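Local coordinates for protein DsbA-like disulfide oxidoreductase (PDB 6EEZ) that exchanges thiols and disulfides, probably as a disulfide isomerase of the thioredoxin-fold DsbA family that works as a homotrimer, at residues 93-96 / 97-100. Sequence-based numbering, arbitrary orientation.
Sequences KEKY and FDFH
Y96 and H100 sit one turn apart at the start of helix 96-105, in the helical part that DsbA-like proteins add to the thioredoxin fold. Both side chains leave the same flank of the helix with CG anti to the backbone N (chi1 172° for Y96, 170° for H100), and the two side chains cross at a slant. The phenol passes beside CB of H100, which lies 4.1 Å from Y96 CE2, and its hydroxyl ends 4.0 Å from H100 ND1. That hydroxyl is hydrogen-bonded to OD2 of D70, and F68 meets both rings, so the pair ties the helix to strand 65-70 of the central sheet; the H100 side chain lies near C45 and C48, the CxxC pair at a helix start, without touching them. Two nearly straight backbone bonds close the first turn, from F99 N to K95 O (3.1 Å) and from H100 N to Y96 O (2.9 Å). F99 turns its ring to another flank, among S84, A85, I118, V119 and I122. D98 approaches the preceding turn mainly with CB, 3.4 Å from K95 O; its carboxylate oxygen OD2 stays 6.0 Å from K95 NZ, whose hydrogen bond goes to the carbonyl of I122. A water inserted between K93 and F97, four residues apart, links loop to helix, donating to K93 O at 2.7 Å and accepting from F97 N at 3.1 Å.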
ATOM      1  N   LYS A  93       3.178  -3.013  14.247  1.00 51.87           N
ATOM      2  CA  LYS A  93       3.468  -3.089  12.833  1.00 51.28           C
ATOM      3  C   LYS A  93       3.181  -4.458  12.254  1.00 51.64           C
ATOM      4  O   LYS A  93       2.950  -4.591  11.046  1.00 51.17           O
ATOM      5  CB  LYS A  93       4.930  -2.730  12.587  1.00 50.59           C
ATOM      6  CG  LYS A  93       5.291  -1.325  12.992  1.00 50.64           C
ATOM      7  CD  LYS A  93       6.709  -0.977  12.539  1.00 49.58           C
ATOM      8  CE  LYS A  93       7.039   0.505  12.759  1.00 49.35           C
ATOM      9  NZ  LYS A  93       6.801   0.911  14.164  1.00 51.22           N
ATOM     10  N   GLU A  94       3.204  -5.466  13.121  1.00 59.41           N
ATOM     11  CA  GLU A  94       2.955  -6.848  12.727  1.00 58.67           C
ATOM     12  C   GLU A  94       1.482  -7.077  12.403  1.00 57.73           C
ATOM     13  O   GLU A  94       1.111  -8.115  11.855  1.00 57.49           O
ATOM     14  CB  GLU A  94       3.395  -7.817  13.837  1.00 59.97           C
ATOM     15  CG  GLU A  94       4.809  -7.567  14.376  1.00 61.45           C
ATOM     16  CD  GLU A  94       5.779  -8.712  14.078  1.00 62.09           C
ATOM     17  OE1 GLU A  94       6.252  -9.368  15.041  1.00 63.30           O
ATOM     18  OE2 GLU A  94       6.075  -8.945  12.880  1.00 61.50           O
ATOM     19  N   LYS A  95       0.646  -6.104  12.759  1.00 44.68           N
ATOM     20  CA  LYS A  95      -0.794  -6.206  12.557  1.00 44.03           C
ATOM     21  C   LYS A  95      -1.241  -5.376  11.341  1.00 43.36           C
ATOM     22  O   LYS A  95      -2.404  -5.447  10.927  1.00 42.71           O
ATOM     23  CB  LYS A  95      -1.531  -5.757  13.819  1.00 44.69           C
ATOM     24  CG  LYS A  95      -1.280  -6.661  15.051  1.00 46.14           C
ATOM     25  CD  LYS A  95      -2.427  -7.612  15.295  1.00 47.63           C
ATOM     26  CE  LYS A  95      -2.049  -8.798  16.198  1.00 49.52           C
ATOM     27  NZ  LYS A  95      -2.894  -8.830  17.424  1.00 52.31           N
ATOM     28  N   TYR A  96      -0.323  -4.596  10.762  1.00 44.06           N
ATOM     29  CA  TYR A  96      -0.716  -3.726   9.666  1.00 43.27           C
ATOM     30  C   TYR A  96      -1.206  -4.557   8.479  1.00 42.17           C
ATOM     31  O   TYR A  96      -2.242  -4.242   7.911  1.00 41.45           O
ATOM     32  CB  TYR A  96       0.417  -2.797   9.209  1.00 42.60           C
ATOM     33  CG  TYR A  96       0.023  -2.067   7.946  1.00 39.86           C
ATOM     34  CD1 TYR A  96      -0.700  -0.892   8.000  1.00 38.70           C
ATOM     35  CD2 TYR A  96       0.312  -2.597   6.706  1.00 37.35           C
ATOM     36  CE1 TYR A  96      -1.095  -0.249   6.859  1.00 36.45           C
ATOM     37  CE2 TYR A  96      -0.074  -1.970   5.572  1.00 34.89           C
ATOM     38  CZ  TYR A  96      -0.767  -0.796   5.637  1.00 34.56           C
ATOM     39  OH  TYR A  96      -1.137  -0.195   4.454  1.00 32.50           O
ATOM     40  N   PHE A  97      -0.485  -5.610   8.103  1.00 46.02           N
ATOM     41  CA  PHE A  97      -0.922  -6.400   6.958  1.00 44.60           C
ATOM     42  C   PHE A  97      -2.287  -7.054   7.210  1.00 45.38           C
ATOM     43  O   PHE A  97      -3.063  -7.269   6.263  1.00 44.78           O
ATOM     44  CB  PHE A  97       0.102  -7.476   6.590  1.00 43.62           C
ATOM     45  CG  PHE A  97      -0.285  -8.275   5.362  1.00 41.60           C
ATOM     46  CD1 PHE A  97       0.033  -7.811   4.084  1.00 38.98           C
ATOM     47  CD2 PHE A  97      -0.993  -9.476   5.489  1.00 42.14           C
ATOM     48  CE1 PHE A  97      -0.327  -8.529   2.961  1.00 37.38           C
ATOM     49  CE2 PHE A  97      -1.371 -10.197   4.373  1.00 40.76           C
ATOM     50  CZ  PHE A  97      -1.031  -9.730   3.102  1.00 38.36           C
ATOM     51  N   ASP A  98      -2.575  -7.379   8.471  1.00 44.48           N
ATOM     52  CA  ASP A  98      -3.851  -8.005   8.821  1.00 44.82           C
ATOM     53  C   ASP A  98      -5.010  -7.043   8.644  1.00 44.99           C
ATOM     54  O   ASP A  98      -6.069  -7.422   8.145  1.00 44.94           O
ATOM     55  CB  ASP A  98      -3.825  -8.518  10.257  1.00 46.06           C
ATOM     56  CG  ASP A  98      -2.866  -9.650  10.432  1.00 46.41           C
ATOM     57  OD1 ASP A  98      -2.563 -10.325   9.429  1.00 45.33           O
ATOM     58  OD2 ASP A  98      -2.428  -9.880  11.571  1.00 47.65           O
ATOM     59  N   PHE A  99      -4.814  -5.797   9.053  1.00 44.48           N
ATOM     60  CA  PHE A  99      -5.817  -4.788   8.793  1.00 44.47           C
ATOM     61  C   PHE A  99      -5.927  -4.614   7.285  1.00 43.52           C
ATOM     62  O   PHE A  99      -7.020  -4.630   6.737  1.00 43.70           O
ATOM     63  CB  PHE A  99      -5.479  -3.462   9.467  1.00 44.33           C
ATOM     64  CG  PHE A  99      -6.546  -2.430   9.289  1.00 43.97           C
ATOM     65  CD1 PHE A  99      -7.611  -2.365  10.173  1.00 45.08           C
ATOM     66  CD2 PHE A  99      -6.526  -1.567   8.201  1.00 42.28           C
ATOM     67  CE1 PHE A  99      -8.614  -1.438   9.997  1.00 44.76           C
ATOM     68  CE2 PHE A  99      -7.531  -0.631   8.015  1.00 42.00           C
ATOM     69  CZ  PHE A  99      -8.577  -0.569   8.919  1.00 43.25           C
ATOM     70  N   HIS A 100      -4.780  -4.471   6.626  1.00 42.25           N
ATOM     71  CA  HIS A 100      -4.709  -4.272   5.182  1.00 40.88           C
ATOM     72  C   HIS A 100      -5.545  -5.293   4.425  1.00 40.40           C
ATOM     73  O   HIS A 100      -6.386  -4.936   3.599  1.00 40.12           O
ATOM     74  CB  HIS A 100      -3.244  -4.347   4.722  1.00 39.43           C
ATOM     75  CG  HIS A 100      -3.052  -4.405   3.236  1.00 37.09           C
ATOM     76  ND1 HIS A 100      -2.798  -3.281   2.472  1.00 35.62           N
ATOM     77  CD2 HIS A 100      -3.036  -5.450   2.375  1.00 35.69           C
ATOM     78  CE1 HIS A 100      -2.637  -3.627   1.210  1.00 33.41           C
ATOM     79  NE2 HIS A 100      -2.776  -4.940   1.118  1.00 33.43           N
TER
HETATM   80  O   HOH W   1       2.335  -6.403   9.120  1.00 34.23           O